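Local atomic coordinates of putative tRNA (Adenine(37)-N6)-methyltransferase (Pseudomonas aeruginosa, PDB entry 7BTU), a protein that probably methylates the threonylcarbamoyladenosine at position 37 of tRNA, with S-adenosyl-L-methionine as methyl donor. Residues L32-P35 with A36-G39; D144-A147 with D148-N151; G210-W214 with D215-H219. One frame throughout, in Å; residues are numbered along the deposited sequence.

All three contacts are local turns, and they lie in series along the chain. Contact 1 leads into the first residues of barrel strand 38-43, and contact 3 closes the hairpin of strands 209-213 and 216-222 in the C-terminal sheet. Their centres are about 16 Å apart, and they touch where R38 O meets W214 CZ2 at 3.4 Å, joining the barrel to the C-terminal part. Contact 2 lies on the opposite side of the chain's centre from contact 3, with centres about 35 Å apart. Its centre is about 23 Å from that of contact 1 within the chain. Across the dimer the relation is closer, because L32 packs on V146 of the second subunit.

Contact 1 of 3, residues L32-P35 with A36-G39; sequences LLAP and AARG
A34 and A37 close a tight turn: the A37 N-H reaches back to the A34 carbonyl, with A37 N to A34 O at 3.0 Å and an N-H...O angle of 161°. The donor stands above the carbonyl plane, about 50° out of it. The two methyl groups follow the same closure and come to 4.3 Å, A34 CB to A37 CB, while A37 CB also lies 3.3 Å from A34 O. Between these ends sit P35 and A36, the two central residues of a type I beta turn. The restricted phi of proline suits the first of these places. Round the P35 ring from CB, every carbon lies near the following amide: CB is 3.3 Å from A36 N, CG 3.5 Å and CD 3.6 Å from the same A36 N. The ring carbons flank this nitrogen, while its N-H is turned to a different partner, Q190 OE1 of helix 184-193. The turn joins a 3-10 segment that ends at L33 to strand 38-43 of the barrel; A37 bonds through its backbone to I125, just beyond strand 119-123, and G39 to L122 within that strand. R38 grazes the turn with CG, which lies anti to its own carbonyl carbon (chi1 -70°) and meets P35 O at 3.8 Å. Past that methylene the chain bends at chi3, and the R38 side chain packs on Q182 and P183. Helix 184-193 covers the turn, with A34 and P35 on Q190, A36 on E186 and A37 on L187.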
ATOM      1  N   LEU B  32      -6.976   3.225  12.133  1.00 20.46           N
ATOM      2  CA  LEU B  32      -6.062   4.208  12.702  1.00 21.36           C
ATOM      3  C   LEU B  32      -6.756   5.137  13.693  1.00 25.18           C
ATOM      4  O   LEU B  32      -6.062   5.794  14.484  1.00 25.47           O
ATOM      5  CB  LEU B  32      -5.395   5.031  11.609  1.00 29.17           C
ATOM      6  CG  LEU B  32      -4.531   4.172  10.673  1.00 35.78           C
ATOM      7  CD1 LEU B  32      -3.972   5.036   9.566  1.00 37.66           C
ATOM      8  CD2 LEU B  32      -3.418   3.435  11.464  1.00 38.30           C
ATOM      9  N   LEU B  33      -8.082   5.150  13.722  1.00 24.62           N
ATOM     10  CA  LEU B  33      -8.827   5.843  14.771  1.00 26.90           C
ATOM     11  C   LEU B  33      -9.076   4.992  16.010  1.00 26.92           C
ATOM     12  O   LEU B  33      -9.814   5.440  16.917  1.00 26.15           O
ATOM     13  CB  LEU B  33     -10.178   6.328  14.249  1.00 29.86           C
ATOM     14  CG  LEU B  33     -10.188   7.281  13.044  1.00 33.86           C
ATOM     15  CD1 LEU B  33     -11.646   7.724  12.708  1.00 35.04           C
ATOM     16  CD2 LEU B  33      -9.258   8.479  13.240  1.00 35.82           C
ATOM     17  N   ALA B  34      -8.474   3.803  16.094  1.00 21.13           N
ATOM     18  CA  ALA B  34      -8.494   2.965  17.304  1.00 24.52           C
ATOM     19  C   ALA B  34      -7.064   2.719  17.772  1.00 22.64           C
ATOM     20  O   ALA B  34      -6.525   1.607  17.646  1.00 22.06           O
ATOM     21  CB  ALA B  34      -9.209   1.630  17.090  1.00 20.94           C
ATOM     22  N   PRO B  35      -6.417   3.738  18.330  1.00 24.90           N
ATOM     23  CA  PRO B  35      -5.033   3.555  18.759  1.00 23.39           C
ATOM     24  C   PRO B  35      -4.869   2.549  19.875  1.00 25.61           C
ATOM     25  O   PRO B  35      -3.745   2.064  20.074  1.00 21.65           O
ATOM     26  CB  PRO B  35      -4.622   4.967  19.209  1.00 25.02           C
ATOM     27  CG  PRO B  35      -5.924   5.604  19.616  1.00 29.89           C
ATOM     28  CD  PRO B  35      -6.925   5.091  18.646  1.00 26.72           C
ATOM     29  N   ALA B  36      -5.930   2.243  20.642  1.00 19.07           N
ATOM     30  CA  ALA B  36      -5.751   1.243  21.690  1.00 19.51           C
ATOM     31  C   ALA B  36      -5.689  -0.178  21.141  1.00 19.78           C
ATOM     32  O   ALA B  36      -5.484  -1.108  21.927  1.00 19.44           O
ATOM     33  CB  ALA B  36      -6.880   1.375  22.754  1.00 21.08           C
ATOM     34  N   ALA B  37      -5.919  -0.367  19.833  1.00 20.27           N
ATOM     35  CA  ALA B  37      -5.811  -1.673  19.181  1.00 20.28           C
ATOM     36  C   ALA B  37      -4.316  -1.909  18.928  1.00 17.80           C
ATOM     37  O   ALA B  37      -3.750  -1.401  17.972  1.00 21.25           O
ATOM     38  CB  ALA B  37      -6.635  -1.728  17.884  1.00 17.10           C
ATOM     39  N   ARG B  38      -3.668  -2.656  19.814  1.00 16.33           N
ATOM     40  CA  ARG B  38      -2.216  -2.792  19.785  1.00 16.92           C
ATOM     41  C   ARG B  38      -1.779  -4.197  19.363  1.00 19.21           C
ATOM     42  O   ARG B  38      -2.504  -5.195  19.490  1.00 17.03           O
ATOM     43  CB  ARG B  38      -1.639  -2.438  21.149  1.00 21.03           C
ATOM     44  CG  ARG B  38      -1.781  -0.884  21.433  1.00 24.47           C
ATOM     45  CD  ARG B  38      -1.286  -0.516  22.812  1.00 36.22           C
ATOM     46  NE  ARG B  38       0.073  -1.011  22.956  1.00 45.53           N
ATOM     47  CZ  ARG B  38       0.663  -1.197  24.125  1.00 50.47           C
ATOM     48  NH1 ARG B  38      -0.007  -0.907  25.228  1.00 50.44           N
ATOM     49  NH2 ARG B  38       1.920  -1.646  24.185  1.00 52.57           N
ATOM     50  N   GLY B  39      -0.561  -4.269  18.865  1.00 19.22           N
ATOM     51  CA  GLY B  39      -0.030  -5.585  18.544  1.00 20.02           C
ATOM     52  C   GLY B  39       1.460  -5.479  18.310  1.00 20.30           C
ATOM     53  O   GLY B  39       2.047  -4.387  18.350  1.00 17.41           O
TER

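Contact 2 of 3, residues D144-A147 with D148-N151; sequences DAVA and DARN
A type I beta turn from V146 to A149, fastened by the guanidinium of R150, shapes the chain soon after helix 141-144. Its own backbone bond runs from A149 N to V146 O at 3.1 Å. The two end residues also meet through their side chains: V146 CG1, anti to the backbone N (chi1 178°), rests 3.8 Å from A149 CB. A147 and D148 fill the central places with their CB atoms directed away from the opposite halves of the turn. R150 curls back toward the bend and meets it edge-on through NH1. With CG beside the backbone N and the chain bent at chi2 (-62°), it doubles round until NH1 sits between two carbonyls. NH1 to A147 O is 3.0 Å, in the carbonyl plane and on a lone pair. NH1 to A149 O is 2.8 Å, but here the donor stands well above the carbonyl plane, 65° out of it. One nitrogen thus clamps the turn's second and fourth carbonyls; both oxygens lie close to the guanidinium plane, so the two bonds together restrain its rotation. This links the turn to the extended chain that follows, a stretch without regular secondary structure which runs along the other copy of the protein: V146 N bonds to Y139 OH, R150 N to S60 OG and N151 ND2 to Y139 O, all three acceptors of the second subunit. V146 also packs on L32 of that subunit, and A149 on its H61. Water 1 donates to the same two carbonyls, 3.2 Å from A147 O and 2.6 Å from A149 O. Water 2 donates to D148 OD1 at 2.5 Å and makes weak bonds with A147 O and R150 NH2.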
ATOM      1  N   ASP B 144       2.046   8.360  -0.848  1.00 17.86           N
ATOM      2  CA  ASP B 144       0.978   7.431  -0.473  1.00 17.26           C
ATOM      3  C   ASP B 144      -0.342   8.125  -0.127  1.00 19.02           C
ATOM      4  O   ASP B 144      -1.383   7.477  -0.169  1.00 20.04           O
ATOM      5  CB  ASP B 144       1.416   6.576   0.723  1.00 17.82           C
ATOM      6  CG  ASP B 144       2.672   5.758   0.437  1.00 22.06           C
ATOM      7  OD1 ASP B 144       2.939   5.456  -0.748  1.00 20.08           O
ATOM      8  OD2 ASP B 144       3.403   5.410   1.386  1.00 18.95           O
ATOM      9  N   ALA B 145      -0.310   9.407   0.236  1.00 17.04           N
ATOM     10  CA  ALA B 145      -1.507  10.163   0.653  1.00 20.54           C
ATOM     11  C   ALA B 145      -1.840  11.022  -0.561  1.00 19.03           C
ATOM     12  O   ALA B 145      -1.243  12.078  -0.780  1.00 20.39           O
ATOM     13  CB  ALA B 145      -1.214  10.999   1.899  1.00 18.61           C
ATOM     14  N   VAL B 146      -2.811  10.564  -1.334  1.00 21.89           N
ATOM     15  CA  VAL B 146      -3.094  11.084  -2.665  1.00 21.92           C
ATOM     16  C   VAL B 146      -4.301  12.012  -2.551  1.00 26.25           C
ATOM     17  O   VAL B 146      -5.448  11.558  -2.458  1.00 25.24           O
ATOM     18  CB  VAL B 146      -3.356   9.959  -3.664  1.00 18.90           C
ATOM     19  CG1 VAL B 146      -3.710  10.589  -5.045  1.00 20.21           C
ATOM     20  CG2 VAL B 146      -2.071   9.045  -3.792  1.00 17.55           C
ATOM     21  N   ALA B 147      -4.043  13.316  -2.499  1.00 25.66           N
ATOM     22  CA  ALA B 147      -5.118  14.220  -2.101  1.00 31.06           C
ATOM     23  C   ALA B 147      -6.221  14.274  -3.156  1.00 32.36           C
ATOM     24  O   ALA B 147      -7.408  14.397  -2.818  1.00 36.35           O
ATOM     25  CB  ALA B 147      -4.542  15.609  -1.819  1.00 32.89           C
ATOM     26  N   ASP B 148      -5.868  14.119  -4.421  1.00 30.23           N
ATOM     27  CA  ASP B 148      -6.875  14.149  -5.474  1.00 37.99           C
ATOM     28  C   ASP B 148      -7.667  12.843  -5.634  1.00 32.29           C
ATOM     29  O   ASP B 148      -8.514  12.786  -6.533  1.00 34.35           O
ATOM     30  CB  ASP B 148      -6.217  14.509  -6.801  1.00 45.47           C
ATOM     31  CG  ASP B 148      -5.749  15.940  -6.838  1.00 53.35           C
ATOM     32  OD1 ASP B 148      -6.141  16.724  -5.946  1.00 56.87           O
ATOM     33  OD2 ASP B 148      -4.980  16.272  -7.754  1.00 55.84           O
ATOM     34  N   ALA B 149      -7.356  11.782  -4.890  1.00 26.65           N
ATOM     35  CA  ALA B 149      -8.004  10.484  -5.127  1.00 25.72           C
ATOM     36  C   ALA B 149      -9.472  10.505  -4.681  1.00 30.54           C
ATOM     37  O   ALA B 149      -9.835  11.126  -3.681  1.00 30.22           O
ATOM     38  CB  ALA B 149      -7.255   9.348  -4.435  1.00 20.81           C
ATOM     39  N   ARG B 150     -10.307   9.819  -5.449  1.00 25.53           N
ATOM     40  CA  ARG B 150     -11.741   9.705  -5.210  1.00 32.76           C
ATOM     41  C   ARG B 150     -12.148   8.246  -5.313  1.00 31.84           C
ATOM     42  O   ARG B 150     -11.603   7.496  -6.133  1.00 27.91           O
ATOM     43  CB  ARG B 150     -12.515  10.525  -6.227  1.00 40.05           C
ATOM     44  CG  ARG B 150     -12.173  12.001  -6.202  1.00 47.56           C
ATOM     45  CD  ARG B 150     -12.519  12.605  -4.830  1.00 54.06           C
ATOM     46  NE  ARG B 150     -12.296  14.052  -4.782  1.00 61.34           N
ATOM     47  CZ  ARG B 150     -11.137  14.622  -4.449  1.00 66.97           C
ATOM     48  NH1 ARG B 150     -10.079  13.869  -4.132  1.00 63.38           N
ATOM     49  NH2 ARG B 150     -11.032  15.948  -4.436  1.00 71.96           N
ATOM     50  N   ASN B 151     -13.097   7.832  -4.477  1.00 27.00           N
ATOM     51  CA  ASN B 151     -13.581   6.453  -4.542  1.00 27.44           C
ATOM     52  C   ASN B 151     -15.055   6.465  -4.183  1.00 30.42           C
ATOM     53  O   ASN B 151     -15.380   6.623  -3.011  1.00 27.04           O
ATOM     54  CB  ASN B 151     -12.803   5.547  -3.595  1.00 26.93           C
ATOM     55  CG  ASN B 151     -13.286   4.087  -3.634  1.00 27.25           C
ATOM     56  OD1 ASN B 151     -14.501   3.792  -3.707  1.00 24.59           O
ATOM     57  ND2 ASN B 151     -12.331   3.165  -3.526  1.00 24.04           N
TER
HETATM   58  O   HOH W   1      -9.157  12.152  -1.419  1.00 46.61           O
HETATM   59  O   HOH W   2      -8.016  17.358  -4.464  1.00 52.46           O

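Contact 3 of 3, residues G210-W214 with D215-H219; sequences GVRLW and DLDVH
V218 lies beside V211, both side chains pointing the same way, with V211 CG1 4.1 Å from V218 CB; V218 CG2 reaches L213 CD1 at 4.2 Å. The V211 and V218 backbones form a hydrogen-bonded antiparallel pair, V218 N to V211 O at 2.9 Å and V211 N to V218 O at 3.0 Å. L216 makes the other such pair, with L213: L216 N is 2.8 Å from L213 O, and L216 CB stands 3.2 Å from the same oxygen. Strands 209-213 and 216-222 are thus a beta hairpin with a two-residue type II' turn, its central residues W214 and D215. The face of V211, L213, L216 and V218 is turned to the interior, where I188 of helix 184-193 packs on L213 and V218. W214 takes the first turn place with a positive phi (51°), an uncommon conformation for a residue bearing a side chain. The indole swings away from the hairpin and packs on L180 and L187. Water 3 donates to both W214 O and L216 O, linking a turn carbonyl to the first carbonyl of strand 216-222, while D215 OD2 forms a salt bridge with R179. On the reverse face R212 and D217 run alongside each other. R212 CG comes to 3.4 Å from D217 OD1, but the charged ends do not meet.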
ATOM      1  N   GLY B 210     -21.352 -10.492  21.427  1.00 19.46           N
ATOM      2  CA  GLY B 210     -20.040 -10.701  22.011  1.00 17.32           C
ATOM      3  C   GLY B 210     -18.957 -10.557  20.963  1.00 17.56           C
ATOM      4  O   GLY B 210     -19.168 -10.785  19.771  1.00 18.86           O
ATOM      5  N   VAL B 211     -17.760 -10.260  21.461  1.00 20.32           N
ATOM      6  CA  VAL B 211     -16.591 -10.178  20.612  1.00 19.02           C
ATOM      7  C   VAL B 211     -15.399 -10.581  21.481  1.00 20.42           C
ATOM      8  O   VAL B 211     -15.378 -10.367  22.708  1.00 17.91           O
ATOM      9  CB  VAL B 211     -16.387  -8.744  20.044  1.00 23.28           C
ATOM     10  CG1 VAL B 211     -16.154  -7.765  21.150  1.00 27.34           C
ATOM     11  CG2 VAL B 211     -15.186  -8.755  19.106  1.00 29.34           C
ATOM     12  N   ARG B 212     -14.422 -11.179  20.840  1.00 21.05           N
ATOM     13  CA  ARG B 212     -13.196 -11.591  21.512  1.00 18.54           C
ATOM     14  C   ARG B 212     -12.150 -10.511  21.316  1.00 21.38           C
ATOM     15  O   ARG B 212     -11.948 -10.066  20.182  1.00 24.34           O
ATOM     16  CB  ARG B 212     -12.740 -12.920  20.907  1.00 22.35           C
ATOM     17  CG  ARG B 212     -13.577 -14.091  21.331  1.00 26.96           C
ATOM     18  CD  ARG B 212     -12.881 -15.362  21.019  1.00 36.64           C
ATOM     19  NE  ARG B 212     -12.912 -15.631  19.604  1.00 43.02           N
ATOM     20  CZ  ARG B 212     -11.964 -16.273  18.929  1.00 42.87           C
ATOM     21  NH1 ARG B 212     -10.869 -16.718  19.547  1.00 39.97           N
ATOM     22  NH2 ARG B 212     -12.132 -16.468  17.623  1.00 43.93           N
ATOM     23  N   LEU B 213     -11.420 -10.174  22.385  1.00 18.06           N
ATOM     24  CA  LEU B 213     -10.258  -9.276  22.286  1.00 16.85           C
ATOM     25  C   LEU B 213      -9.171  -9.797  23.221  1.00 22.03           C
ATOM     26  O   LEU B 213      -9.478 -10.119  24.365  1.00 19.51           O
ATOM     27  CB  LEU B 213     -10.658  -7.849  22.702  1.00 18.79           C
ATOM     28  CG  LEU B 213     -11.682  -7.126  21.797  1.00 19.37           C
ATOM     29  CD1 LEU B 213     -12.249  -5.933  22.553  1.00 23.83           C
ATOM     30  CD2 LEU B 213     -10.996  -6.683  20.465  1.00 16.82           C
ATOM     31  N   TRP B 214      -7.913  -9.921  22.736  1.00 17.66           N
ATOM     32  CA  TRP B 214      -6.871 -10.598  23.500  1.00 21.89           C
ATOM     33  C   TRP B 214      -7.435 -11.955  23.932  1.00 22.71           C
ATOM     34  O   TRP B 214      -7.951 -12.686  23.081  1.00 23.27           O
ATOM     35  CB  TRP B 214      -6.388  -9.697  24.633  1.00 17.09           C
ATOM     36  CG  TRP B 214      -5.622  -8.440  24.120  1.00 17.57           C
ATOM     37  CD1 TRP B 214      -5.985  -7.158  24.285  1.00 19.64           C
ATOM     38  CD2 TRP B 214      -4.364  -8.424  23.414  1.00 18.56           C
ATOM     39  NE1 TRP B 214      -5.040  -6.314  23.704  1.00 20.70           N
ATOM     40  CE2 TRP B 214      -4.043  -7.077  23.161  1.00 19.50           C
ATOM     41  CE3 TRP B 214      -3.508  -9.421  22.930  1.00 26.67           C
ATOM     42  CZ2 TRP B 214      -2.873  -6.686  22.468  1.00 25.14           C
ATOM     43  CZ3 TRP B 214      -2.326  -9.030  22.223  1.00 29.01           C
ATOM     44  CH2 TRP B 214      -2.030  -7.676  21.997  1.00 25.87           C
ATOM     45  N   ASP B 215      -7.382 -12.321  25.220  1.00 20.94           N
ATOM     46  CA  ASP B 215      -7.932 -13.589  25.693  1.00 22.13           C
ATOM     47  C   ASP B 215      -9.273 -13.378  26.394  1.00 21.75           C
ATOM     48  O   ASP B 215      -9.651 -14.162  27.275  1.00 20.02           O
ATOM     49  CB  ASP B 215      -6.936 -14.330  26.604  1.00 26.04           C
ATOM     50  CG  ASP B 215      -6.518 -13.497  27.837  1.00 26.35           C
ATOM     51  OD1 ASP B 215      -7.077 -12.392  28.034  1.00 24.26           O
ATOM     52  OD2 ASP B 215      -5.629 -13.929  28.596  1.00 26.70           O
ATOM     53  N   LEU B 216      -9.980 -12.314  26.029  1.00 18.20           N
ATOM     54  CA  LEU B 216     -11.220 -11.919  26.706  1.00 17.67           C
ATOM     55  C   LEU B 216     -12.446 -12.168  25.824  1.00 20.73           C
ATOM     56  O   LEU B 216     -12.359 -12.111  24.596  1.00 18.49           O
ATOM     57  CB  LEU B 216     -11.201 -10.432  27.072  1.00 17.35           C
ATOM     58  CG  LEU B 216      -9.900  -9.831  27.631  1.00 18.60           C
ATOM     59  CD1 LEU B 216     -10.107  -8.341  27.825  1.00 15.47           C
ATOM     60  CD2 LEU B 216      -9.652 -10.480  28.960  1.00 17.30           C
ATOM     61  N   ASP B 217     -13.612 -12.363  26.477  1.00 16.71           N
ATOM     62  CA  ASP B 217     -14.925 -12.293  25.830  1.00 16.63           C
ATOM     63  C   ASP B 217     -15.622 -11.050  26.382  1.00 18.46           C
ATOM     64  O   ASP B 217     -15.697 -10.870  27.593  1.00 20.57           O
ATOM     65  CB  ASP B 217     -15.768 -13.539  26.119  1.00 18.17           C
ATOM     66  CG  ASP B 217     -15.110 -14.808  25.585  1.00 32.51           C
ATOM     67  OD1 ASP B 217     -14.797 -14.859  24.372  1.00 29.66           O
ATOM     68  OD2 ASP B 217     -14.910 -15.744  26.376  1.00 35.56           O
ATOM     69  N   VAL B 218     -16.045 -10.163  25.501  1.00 14.93           N
ATOM     70  CA  VAL B 218     -16.652  -8.880  25.873  1.00 14.26           C
ATOM     71  C   VAL B 218     -18.088  -8.971  25.401  1.00 15.89           C
ATOM     72  O   VAL B 218     -18.324  -9.337  24.237  1.00 18.84           O
ATOM     73  CB  VAL B 218     -15.915  -7.708  25.199  1.00 17.51           C
ATOM     74  CG1 VAL B 218     -16.606  -6.331  25.507  1.00 13.62           C
ATOM     75  CG2 VAL B 218     -14.428  -7.682  25.692  1.00 19.42           C
ATOM     76  N   HIS B 219     -19.041  -8.671  26.285  1.00 15.83           N
ATOM     77  CA  HIS B 219     -20.446  -8.745  25.905  1.00 17.15           C
ATOM     78  C   HIS B 219     -21.052  -7.365  26.004  1.00 17.61           C
ATOM     79  O   HIS B 219     -20.690  -6.584  26.900  1.00 14.66           O
ATOM     80  CB  HIS B 219     -21.235  -9.733  26.773  1.00 17.74           C
ATOM     81  CG  HIS B 219     -20.720 -11.124  26.644  1.00 24.68           C
ATOM     82  ND1 HIS B 219     -19.953 -11.725  27.617  1.00 26.55           N
ATOM     83  CD2 HIS B 219     -20.784 -12.001  25.616  1.00 26.99           C
ATOM     84  CE1 HIS B 219     -19.594 -12.929  27.206  1.00 28.70           C
ATOM     85  NE2 HIS B 219     -20.100 -13.122  26.002  1.00 29.48           N
TER
HETATM   86  O   HOH W   3     -10.562 -13.922  23.131  1.00 32.50           O